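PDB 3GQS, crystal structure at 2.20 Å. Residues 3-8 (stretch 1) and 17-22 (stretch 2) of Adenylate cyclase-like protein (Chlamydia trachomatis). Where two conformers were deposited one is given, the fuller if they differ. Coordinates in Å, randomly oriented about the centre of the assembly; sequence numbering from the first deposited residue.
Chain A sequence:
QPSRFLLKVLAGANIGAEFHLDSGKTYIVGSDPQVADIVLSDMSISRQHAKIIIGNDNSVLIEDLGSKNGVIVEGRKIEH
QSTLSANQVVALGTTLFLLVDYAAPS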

# COMPACT_ATOMS: atom_id res chain seq x y z
N SER A 3 5.03 -5.59 17.21
CA SER A 3 4.45 -4.23 16.88
C SER A 3 3.32 -4.28 15.82
O SER A 3 3.25 -5.19 15.02
N ARG A 4 2.49 -3.25 15.82
CA ARG A 4 1.18 -3.22 15.12
C ARG A 4 1.12 -2.20 13.98
O ARG A 4 1.14 -1.00 14.22
N PHE A 5 1.04 -2.68 12.74
CA PHE A 5 0.99 -1.79 11.56
C PHE A 5 -0.44 -1.58 11.08
O PHE A 5 -1.23 -2.50 11.07
N LEU A 6 -0.71 -0.37 10.61
CA LEU A 6 -2.00 -0.04 10.01
C LEU A 6 -1.77 0.74 8.73
O LEU A 6 -0.87 1.55 8.65
N LEU A 7 -2.59 0.50 7.73
CA LEU A 7 -2.48 1.23 6.52
C LEU A 7 -3.55 2.34 6.63
O LEU A 7 -4.72 2.04 6.82
N LYS A 8 -3.15 3.59 6.58
CA LYS A 8 -4.21 4.63 6.53
C LYS A 8 -4.22 5.36 5.19
O LYS A 8 -3.20 5.82 4.71
N ALA A 17 -9.96 5.83 5.58
CA ALA A 17 -9.89 4.35 5.71
C ALA A 17 -8.63 3.92 6.50
O ALA A 17 -7.54 4.43 6.26
N GLU A 18 -8.80 2.99 7.45
CA GLU A 18 -7.64 2.42 8.19
C GLU A 18 -7.78 0.91 8.49
O GLU A 18 -8.77 0.46 9.01
N PHE A 19 -6.73 0.16 8.13
CA PHE A 19 -6.76 -1.32 8.13
C PHE A 19 -5.50 -1.92 8.79
O PHE A 19 -4.39 -1.61 8.41
N HIS A 20 -5.70 -2.76 9.78
CA HIS A 20 -4.61 -3.47 10.47
C HIS A 20 -4.03 -4.48 9.51
O HIS A 20 -4.74 -5.27 8.95
N LEU A 21 -2.75 -4.36 9.26
CA LEU A 21 -2.04 -5.23 8.34
C LEU A 21 -1.24 -6.21 9.24
O LEU A 21 -0.34 -5.82 9.99
N ASP A 22 -1.60 -7.47 9.15
CA ASP A 22 -1.12 -8.54 10.12
C ASP A 22 0.29 -8.93 9.82
O ASP A 22 0.71 -8.93 8.65

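What backbone frame sets the side chains in place? The two strands run antiparallel, and three main-chain hydrogen bonds hold them together. Leu-7 N donates to Phe-19 O at 2.9 Å and Phe-19 N returns a bond to Leu-7 O at 3.0 Å, while Leu-21 N reaches Phe-5 O, also at 3.0 Å. Alternation along each strand then places Leu-6, Lys-8, Glu-18 and His-20 on one face of the sheet, and Phe-5, Leu-7, Phe-19 and Leu-21 on the other.

How does His-20, with the largest covered area, use its ring? With chi1 t (175°), the imidazole runs along the sheet in the direction of Arg-4. There the guanidinium of Arg-4, carried on a chain whose first three chi angles are all t, lies flat on it: the centres are 4.0 Å apart, the planes are inclined by 21°, and Arg-4 NH2 comes 3.7 Å from His-20 CE1. Near the plane of the ring, Phe-5 O sits 3.3 Å from His-20 CD2. A water also joins the strands here, accepting from Phe-5 N at 3.2 Å and donating to Leu-21 O at 2.8 Å; its bond to His-20 NE2, at 3.4 Å, is weak.

What does Glu-18, covered almost as much, reach for? Its chain is extended, chi1 and chi2 both t, and its end comes nearer the first strand than its CA-to-CB direction alone would suggest. Lys-8, with chi1 p, chi2 t, chi3 p and chi4 t, brings its CE to 3.3 Å from Glu-18 OE2. The salt bridge itself is long, 4.0 Å from Lys-8 NZ to Glu-18 OE2, but a water spans the pair, accepting from Lys-8 NZ at 3.0 Å and donating to Glu-18 OE2 at 2.5 Å. The aliphatic part of Glu-18 is also used: its CG lies 3.7 Å from CD2 of Leu-6. That leucine, chi1 m with chi2 between wells at 104°, also brings CD2 to 4.3 Å from His-20 CB, so it provides an apolar patch between the two polar pairs.

What fills the other face? Leu-7 (chi1 and chi2 t) and Leu-21 (chi1 m, chi2 t) are both buried and meet through Leu-7 CB and Leu-21 CD1 at 3.7 Å. The flanking phenylalanines contribute less to the contact: Phe-5 (chi1 m) and Phe-19 (chi1 t) lead their rings away from the opposing strand, leaving the leucines as the apolar side-chain contact on this face.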

# COMPACT_ATOMS: atom_id res chain seq x y z
CB SER A 3 5.57 -3.26 16.46
OG SER A 3 5.91 -3.40 15.09
CB ARG A 4 0.13 -2.89 16.17
CG ARG A 4 -1.27 -3.02 15.76
CD ARG A 4 -2.21 -2.43 16.79
NE ARG A 4 -3.60 -2.52 16.34
CZ ARG A 4 -4.34 -3.63 16.36
NH1 ARG A 4 -5.58 -3.57 15.92
NH2 ARG A 4 -3.85 -4.79 16.85
CB PHE A 5 1.75 -2.35 10.35
CG PHE A 5 3.24 -2.44 10.54
CD1 PHE A 5 4.06 -1.35 10.25
CD2 PHE A 5 3.84 -3.65 10.96
CE1 PHE A 5 5.48 -1.43 10.41
CE2 PHE A 5 5.21 -3.74 11.11
CZ PHE A 5 6.04 -2.63 10.84
CB LEU A 6 -2.92 0.73 10.99
CG LEU A 6 -3.46 -0.07 12.18
CD1 LEU A 6 -2.70 0.28 13.51
CD2 LEU A 6 -4.98 0.11 12.32
CB LEU A 7 -2.72 0.33 5.29
CG LEU A 7 -2.59 1.04 3.91
CD1 LEU A 7 -2.19 0.13 2.80
CD2 LEU A 7 -3.85 1.69 3.53
CB LYS A 8 -4.22 5.58 7.74
CG LYS A 8 -2.99 6.25 8.07
CD LYS A 8 -3.19 7.34 9.18
CE LYS A 8 -3.65 6.77 10.55
NZ LYS A 8 -3.75 7.80 11.65
CB ALA A 17 -9.92 3.69 4.32
CB GLU A 18 -7.39 3.21 9.45
CG GLU A 18 -6.09 2.93 10.21
CD GLU A 18 -5.80 4.01 11.26
OE1 GLU A 18 -6.68 4.91 11.41
OE2 GLU A 18 -4.74 3.97 11.94
CB PHE A 19 -6.91 -1.86 6.71
CG PHE A 19 -7.48 -3.28 6.62
CD1 PHE A 19 -8.64 -3.62 7.29
CD2 PHE A 19 -6.86 -4.24 5.83
CE1 PHE A 19 -9.18 -4.89 7.20
CE2 PHE A 19 -7.39 -5.52 5.73
CZ PHE A 19 -8.55 -5.85 6.42
CB HIS A 20 -5.14 -4.17 11.70
CG HIS A 20 -4.15 -5.01 12.42
ND1 HIS A 20 -4.53 -6.14 13.13
CD2 HIS A 20 -2.82 -4.88 12.61
CE1 HIS A 20 -3.47 -6.68 13.71
NE2 HIS A 20 -2.41 -5.93 13.42
CB LEU A 21 -1.11 -4.43 7.41
CG LEU A 21 -1.77 -3.41 6.46
CD1 LEU A 21 -0.72 -2.76 5.57
CD2 LEU A 21 -2.85 -4.01 5.64
CB ASP A 22 -2.02 -9.77 10.04
CG ASP A 22 -3.39 -9.58 10.70
OD1 ASP A 22 -3.48 -8.78 11.64
OD2 ASP A 22 -4.39 -10.25 10.32
O HOH W 1 0.88 -5.86 12.49
O HOH W 2 -3.50 5.46 13.44